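Local coordinates for protein ABC-type amino acid transport system, permease component (PDB 4YMU) that probably forms the membrane-spanning part of an ABC transporter that carries amino acids across the cell membrane, and binds arginine within its helical bundle, at residues 76-79 against 80-83; 125-128 against 129-133; 84-87 against 88-91. All coordinates share one frame; numbering follows the deposited sequence.

Interactions 1 and 3 are consecutive pieces of one connection: residues 76-83 fold up after helix 67-75, and residues 84-91 lead on into helix 87-112. Their centres are about 12 Å apart and they touch through Leu78 CD1 and Ile85 CD1, at 3.8 Å. Interaction 2 starts another helix, 129-160, on the opposite side of the chain's centre from interaction 3; its centre lies about 49 Å from that of interaction 1 and about 45 Å from that of interaction 3. The arginine-pocket residues Asn98, Ser99 and Tyr102 lie further along helix 87-112, and Glu152, Val155, Met156 and Glu159 further along helix 129-160. Gly91 of interaction 3 is about 13 Å from a bound arginine.

Interaction 1 (76-79 against 80-83); sequences NGLM and QFGM
Two overlapping beta-turns bring Leu78 and Met79 against Phe81, Gly82 and Met83 in the connection that follows helix 67-75. In the first, Phe81 N donates to Leu78 O at 3.0 Å. In the second, Gly82 N reaches Met79 O at 2.7 Å with a bent N-H...O angle of 137°. Met83 N adds a weak third bond to Met79 O, so that carbonyl takes two donors. The chain then turns back on itself: Met79 CA approaches Met83 O at 3.3 Å in a nearly straight CA-H...O contact. The positive phi of Gly82 (72°) lets the extended backbone of Met83 follow directly on the turns. This is the loop between helices 67-75 and 87-112 of the permease, a surface contact whose centre lies about 25 Å from that of the chain. Leu78 CD2 packs on Phe81 CD2 at 4.0 Å, while Leu78 CA and O lie at the edge of the ring. Leu78 and Met83 run side by side, Leu78 CD1 against Met83 CE at 3.9 Å; the Met83 chain, bent at chi2 (-94°) and chi3, carries CE there. Met83 CB and CG also press on Leu78 O, each at 3.1 Å. Gln80 CG lies over one face of the Phe81 ring, offset toward its rim, and also meets Gly77 O at 3.8 Å. Beyond CG, the Gln80 amide turns to the second subunit: NE2 donates to Glu187 of that subunit and OE1 accepts from its Tyr185 and Phe186 backbone amides. Phe81 meets Phe186 of the same subunit edge-to-face.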
loop_
_atom_site.group_PDB
_atom_site.type_symbol
_atom_site.label_atom_id
_atom_site.label_comp_id
_atom_site.label_asym_id
_atom_site.label_seq_id
_atom_site.Cartn_x
_atom_site.Cartn_y
_atom_site.Cartn_z
ATOM N N ASN C 76 -17.823 -3.777 38.920
ATOM C CA ASN C 76 -18.610 -4.761 39.641
ATOM C C ASN C 76 -17.766 -5.925 40.150
ATOM O O ASN C 76 -17.882 -6.335 41.302
ATOM C CB ASN C 76 -19.714 -5.294 38.738
ATOM C CG ASN C 76 -20.718 -4.224 38.361
ATOM O OD1 ASN C 76 -20.715 -3.136 38.945
ATOM N ND2 ASN C 76 -21.588 -4.523 37.388
ATOM N N GLY C 77 -16.897 -6.449 39.298
ATOM C CA GLY C 77 -16.165 -7.655 39.623
ATOM C C GLY C 77 -15.220 -7.522 40.796
ATOM O O GLY C 77 -14.824 -8.521 41.394
ATOM N N LEU C 78 -14.858 -6.300 41.157
ATOM C CA LEU C 78 -13.915 -6.142 42.259
ATOM C C LEU C 78 -14.582 -5.954 43.636
ATOM O O LEU C 78 -13.928 -6.098 44.676
ATOM C CB LEU C 78 -12.924 -5.017 41.962
ATOM C CG LEU C 78 -11.908 -5.377 40.876
ATOM C CD1 LEU C 78 -10.799 -4.334 40.807
ATOM C CD2 LEU C 78 -11.343 -6.777 41.099
ATOM N N MET C 79 -15.878 -5.648 43.633
ATOM C CA MET C 79 -16.622 -5.390 44.866
ATOM C C MET C 79 -16.495 -6.518 45.898
ATOM O O MET C 79 -16.179 -6.272 47.071
ATOM C CB MET C 79 -18.086 -5.090 44.544
ATOM C CG MET C 79 -18.325 -3.642 44.144
ATOM S SD MET C 79 -19.866 -3.438 43.224
ATOM C CE MET C 79 -19.797 -1.689 42.836
ATOM N N GLN C 80 -16.708 -7.752 45.451
ATOM C CA GLN C 80 -16.652 -8.915 46.331
ATOM C C GLN C 80 -15.297 -9.123 47.001
ATOM O O GLN C 80 -15.141 -10.031 47.809
ATOM C CB GLN C 80 -17.045 -10.177 45.570
ATOM C CG GLN C 80 -16.101 -10.508 44.434
ATOM C CD GLN C 80 -16.640 -11.595 43.537
ATOM O OE1 GLN C 80 -17.500 -11.350 42.673
ATOM N NE2 GLN C 80 -16.138 -12.816 43.734
ATOM N N PHE C 81 -14.311 -8.305 46.651
ATOM C CA PHE C 81 -13.013 -8.359 47.308
ATOM C C PHE C 81 -12.873 -7.185 48.255
ATOM O O PHE C 81 -11.763 -6.816 48.635
ATOM C CB PHE C 81 -11.878 -8.344 46.289
ATOM C CG PHE C 81 -11.919 -9.491 45.332
ATOM C CD1 PHE C 81 -11.569 -10.768 45.750
ATOM C CD2 PHE C 81 -12.300 -9.301 44.009
ATOM C CE1 PHE C 81 -11.607 -11.841 44.862
ATOM C CE2 PHE C 81 -12.343 -10.366 43.117
ATOM C CZ PHE C 81 -11.996 -11.636 43.542
ATOM N N GLY C 82 -14.001 -6.577 48.604
ATOM C CA GLY C 82 -13.999 -5.445 49.513
ATOM C C GLY C 82 -13.435 -4.206 48.856
ATOM O O GLY C 82 -12.715 -3.420 49.477
ATOM N N MET C 83 -13.775 -4.030 47.586
ATOM C CA MET C 83 -13.265 -2.918 46.809
ATOM C C MET C 83 -14.427 -2.029 46.400
ATOM O O MET C 83 -15.441 -2.511 45.887
ATOM C CB MET C 83 -12.582 -3.468 45.569
ATOM C CG MET C 83 -11.506 -4.491 45.881
ATOM S SD MET C 83 -9.859 -3.772 45.994
ATOM C CE MET C 83 -9.667 -3.164 44.317
#

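Interaction 2 (125-128 against 129-133); sequences LGMT and HAMAM
Met131 reaches back from the first turn of helix 129-160 over Thr128 to Met127. Its CB sits 3.7 Å from Thr128 OG1. The next atom, Met131 CG, is pressed closer, 3.0 Å from the same Thr128 OG1, because chi1 (-46°) turns it back toward the start of the helix. Met131 SD then receives Thr128 N in a weak hydrogen bond, 3.6 Å long but nearly straight, while Thr128 CG2 packs on the sulfur. At the tip, chi3 near +54° folds Met131 CE over to Met127 CG at 3.9 Å. The two methionines exchange contacts, since Met127 CE lies 3.7 Å from Met131 CB and 3.2 Å from Met131 O. Thr128 is the N-cap: Thr128 OG1 accepts from Met131 N at 3.0 Å along an almost linear N-H...O (173°), and Thr128 O accepts from Ala132 N at 2.9 Å. With Met131 SD weakly returning the bond to the N-cap amide, the pair forms a capping box, with a thioether in place of the usual carboxylate or amide acceptor. Just upstream, Gly126, at positive phi, is the C-prime residue of the Schellman motif that ends helix 117-124. The sequence here resembles the EAA loop of binding-protein-dependent permeases, whose short helix docks on the ATPase; consistent with this, Met127, Thr128 and Met131 pack on a chain of another protein. Arg123 of helix 117-124 donates to Met127 O, and Ala132 touches Asn119, Ala122 and Arg123, so the start of helix 129-160 lies against helix 117-124 there.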
loop_
_atom_site.group_PDB
_atom_site.type_symbol
_atom_site.label_atom_id
_atom_site.label_comp_id
_atom_site.label_asym_id
_atom_site.label_seq_id
_atom_site.Cartn_x
_atom_site.Cartn_y
_atom_site.Cartn_z
ATOM N N LEU C 125 26.044 -0.377 6.519
ATOM C CA LEU C 125 27.070 0.607 6.786
ATOM C C LEU C 125 27.805 0.266 8.086
ATOM O O LEU C 125 28.600 1.065 8.595
ATOM C CB LEU C 125 26.440 1.996 6.876
ATOM C CG LEU C 125 25.901 2.557 5.568
ATOM C CD1 LEU C 125 24.956 3.728 5.812
ATOM C CD2 LEU C 125 27.068 2.971 4.660
ATOM N N GLY C 126 27.548 -0.933 8.602
ATOM C CA GLY C 126 28.223 -1.420 9.796
ATOM C C GLY C 126 27.462 -1.236 11.112
ATOM O O GLY C 126 27.868 -1.782 12.127
ATOM N N MET C 127 26.354 -0.495 11.086
ATOM C CA MET C 127 25.567 -0.231 12.282
ATOM C C MET C 127 24.934 -1.479 12.857
ATOM O O MET C 127 24.457 -2.334 12.108
ATOM C CB MET C 127 24.478 0.813 12.003
ATOM C CG MET C 127 25.042 2.194 11.741
ATOM S SD MET C 127 23.850 3.380 11.100
ATOM C CE MET C 127 22.995 3.853 12.582
ATOM N N THR C 128 24.924 -1.558 14.193
ATOM C CA THR C 128 24.244 -2.628 14.927
ATOM C C THR C 128 22.744 -2.377 14.891
ATOM O O THR C 128 22.317 -1.247 14.634
ATOM C CB THR C 128 24.602 -2.583 16.412
ATOM O OG1 THR C 128 23.963 -1.442 16.999
ATOM C CG2 THR C 128 26.105 -2.482 16.617
ATOM N N HIS C 129 21.953 -3.409 15.195
ATOM C CA HIS C 129 20.504 -3.254 15.307
ATOM C C HIS C 129 20.139 -2.052 16.173
ATOM O O HIS C 129 19.256 -1.275 15.809
ATOM C CB HIS C 129 19.858 -4.515 15.887
ATOM C CG HIS C 129 18.364 -4.426 16.004
ATOM N ND1 HIS C 129 17.509 -5.042 15.118
ATOM C CD2 HIS C 129 17.579 -3.777 16.900
ATOM C CE1 HIS C 129 16.256 -4.785 15.465
ATOM N NE2 HIS C 129 16.272 -4.014 16.536
ATOM N N ALA C 130 20.831 -1.897 17.302
ATOM C CA ALA C 130 20.571 -0.788 18.221
ATOM C C ALA C 130 20.785 0.579 17.576
ATOM O O ALA C 130 19.934 1.468 17.675
ATOM C CB ALA C 130 21.419 -0.923 19.485
ATOM N N MET C 131 21.930 0.754 16.926
ATOM C CA MET C 131 22.241 2.033 16.293
ATOM C C MET C 131 21.276 2.338 15.140
ATOM O O MET C 131 20.860 3.492 14.950
ATOM C CB MET C 131 23.674 2.025 15.783
ATOM C CG MET C 131 24.664 1.473 16.788
ATOM S SD MET C 131 26.273 1.186 16.022
ATOM C CE MET C 131 26.516 2.820 15.338
ATOM N N ALA C 132 20.914 1.297 14.389
ATOM C CA ALA C 132 20.022 1.435 13.241
ATOM C C ALA C 132 18.683 1.878 13.763
ATOM O O ALA C 132 17.973 2.703 13.168
ATOM C CB ALA C 132 19.890 0.101 12.502
ATOM N N MET C 133 18.355 1.311 14.910
ATOM C CA MET C 133 17.105 1.587 15.571
ATOM C C MET C 133 17.049 3.037 16.024
ATOM O O MET C 133 16.119 3.772 15.678
ATOM C CB MET C 133 16.958 0.627 16.731
ATOM C CG MET C 133 15.564 0.153 16.900
ATOM S SD MET C 133 14.898 -0.807 15.545
ATOM C CE MET C 133 13.215 -0.985 16.162
#

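Interaction 3 (84-87 against 88-91); sequences NIPA and FTAG
Pro86 and Ala87 offer their carbonyls to Ala90 and Gly91 in the first turn of helix 87-112, with Pro86 as the N-cap. Ala90 N donates to Pro86 O at 3.3 Å. One step on, Gly91 N donates to Ala87 O at 2.9 Å with an N-H...O angle of 168°, shorter and straighter, so the regular i to i+4 pattern tightens as the helix gets under way. Proline has no amide hydrogen of its own and no polar side chain to turn onto the first helical amides; its contribution to the hydrogen bonding is its carbonyl oxygen. Ala90 CB lies 3.4 Å from Pro86 O, next to the bond. Further along, Ser93 OG hydrogen-bonds to Thr89 O, one turn on. Phe88 points out of the turn, CG opposite its backbone N, and its ring takes a cation-pi contact from Lys24 and meets the Phe168 ring with the planes about 30° apart. Around the turn, Ile85 packs on Ile74 of helix 67-75 and Ala90 on Tyr75, while Ala87 and Ala90 both touch Ile166; helix 87-112 thus starts between the preceding helix and a later loop of the same chain. Thr89 has OG1 between its backbone N and its carbonyl carbon (chi1 79°), which turns the hydroxyl back over the entry to the helix. There Thr89 OG1 comes to 3.6 Å from Pro86 O and packs against Pro86 CD at 3.7 Å, and Ile85 comes across obliquely to bring Ile85 CG2 to the same Thr89 OG1 at 3.8 Å.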
loop_
_atom_site.group_PDB
_atom_site.type_symbol
_atom_site.label_atom_id
_atom_site.label_comp_id
_atom_site.label_asym_id
_atom_site.label_seq_id
_atom_site.Cartn_x
_atom_site.Cartn_y
_atom_site.Cartn_z
ATOM N N ASN C 84 -14.275 -0.729 46.613
ATOM C CA ASN C 84 -15.307 0.217 46.223
ATOM C C ASN C 84 -14.680 1.395 45.514
ATOM O O ASN C 84 -14.753 2.532 45.983
ATOM C CB ASN C 84 -16.117 0.681 47.435
ATOM C CG ASN C 84 -17.164 -0.337 47.857
ATOM O OD1 ASN C 84 -17.957 -0.807 47.034
ATOM N ND2 ASN C 84 -17.174 -0.682 49.143
ATOM N N ILE C 85 -14.067 1.100 44.368
ATOM C CA ILE C 85 -13.399 2.096 43.549
ATOM C C ILE C 85 -14.428 2.976 42.863
ATOM O O ILE C 85 -15.380 2.467 42.255
ATOM C CB ILE C 85 -12.501 1.415 42.492
ATOM C CG1 ILE C 85 -12.952 -0.036 42.279
ATOM C CG2 ILE C 85 -11.048 1.436 42.940
ATOM C CD1 ILE C 85 -12.093 -0.823 41.312
ATOM N N PRO C 86 -14.223 4.305 42.944
ATOM C CA PRO C 86 -15.093 5.333 42.350
ATOM C C PRO C 86 -15.367 5.075 40.859
ATOM O O PRO C 86 -14.673 4.258 40.248
ATOM C CB PRO C 86 -14.277 6.622 42.522
ATOM C CG PRO C 86 -13.367 6.362 43.665
ATOM C CD PRO C 86 -13.066 4.888 43.650
ATOM N N ALA C 87 -16.342 5.760 40.272
ATOM C CA ALA C 87 -16.638 5.528 38.865
ATOM C C ALA C 87 -15.496 6.049 37.981
ATOM O O ALA C 87 -15.133 5.445 36.965
ATOM C CB ALA C 87 -17.949 6.178 38.481
ATOM N N PHE C 88 -14.910 7.157 38.411
ATOM C CA PHE C 88 -13.906 7.846 37.633
ATOM C C PHE C 88 -12.686 6.962 37.476
ATOM O O PHE C 88 -12.271 6.685 36.351
ATOM C CB PHE C 88 -13.524 9.152 38.321
ATOM C CG PHE C 88 -12.473 9.930 37.601
ATOM C CD1 PHE C 88 -12.743 10.518 36.376
ATOM C CD2 PHE C 88 -11.214 10.083 38.154
ATOM C CE1 PHE C 88 -11.775 11.245 35.712
ATOM C CE2 PHE C 88 -10.238 10.807 37.496
ATOM C CZ PHE C 88 -10.517 11.386 36.270
ATOM N N THR C 89 -12.124 6.500 38.591
ATOM C CA THR C 89 -10.938 5.649 38.513
ATOM C C THR C 89 -11.226 4.331 37.787
ATOM O O THR C 89 -10.345 3.786 37.119
ATOM C CB THR C 89 -10.298 5.378 39.884
ATOM O OG1 THR C 89 -11.043 4.367 40.568
ATOM C CG2 THR C 89 -10.277 6.646 40.710
ATOM N N ALA C 90 -12.449 3.824 37.899
ATOM C CA ALA C 90 -12.818 2.616 37.166
ATOM C C ALA C 90 -12.753 2.859 35.652
ATOM O O ALA C 90 -12.122 2.089 34.921
ATOM C CB ALA C 90 -14.193 2.137 37.571
ATOM N N GLY C 91 -13.402 3.930 35.199
ATOM C CA GLY C 91 -13.434 4.295 33.793
ATOM C C GLY C 91 -12.035 4.545 33.259
ATOM O O GLY C 91 -11.639 3.953 32.257
#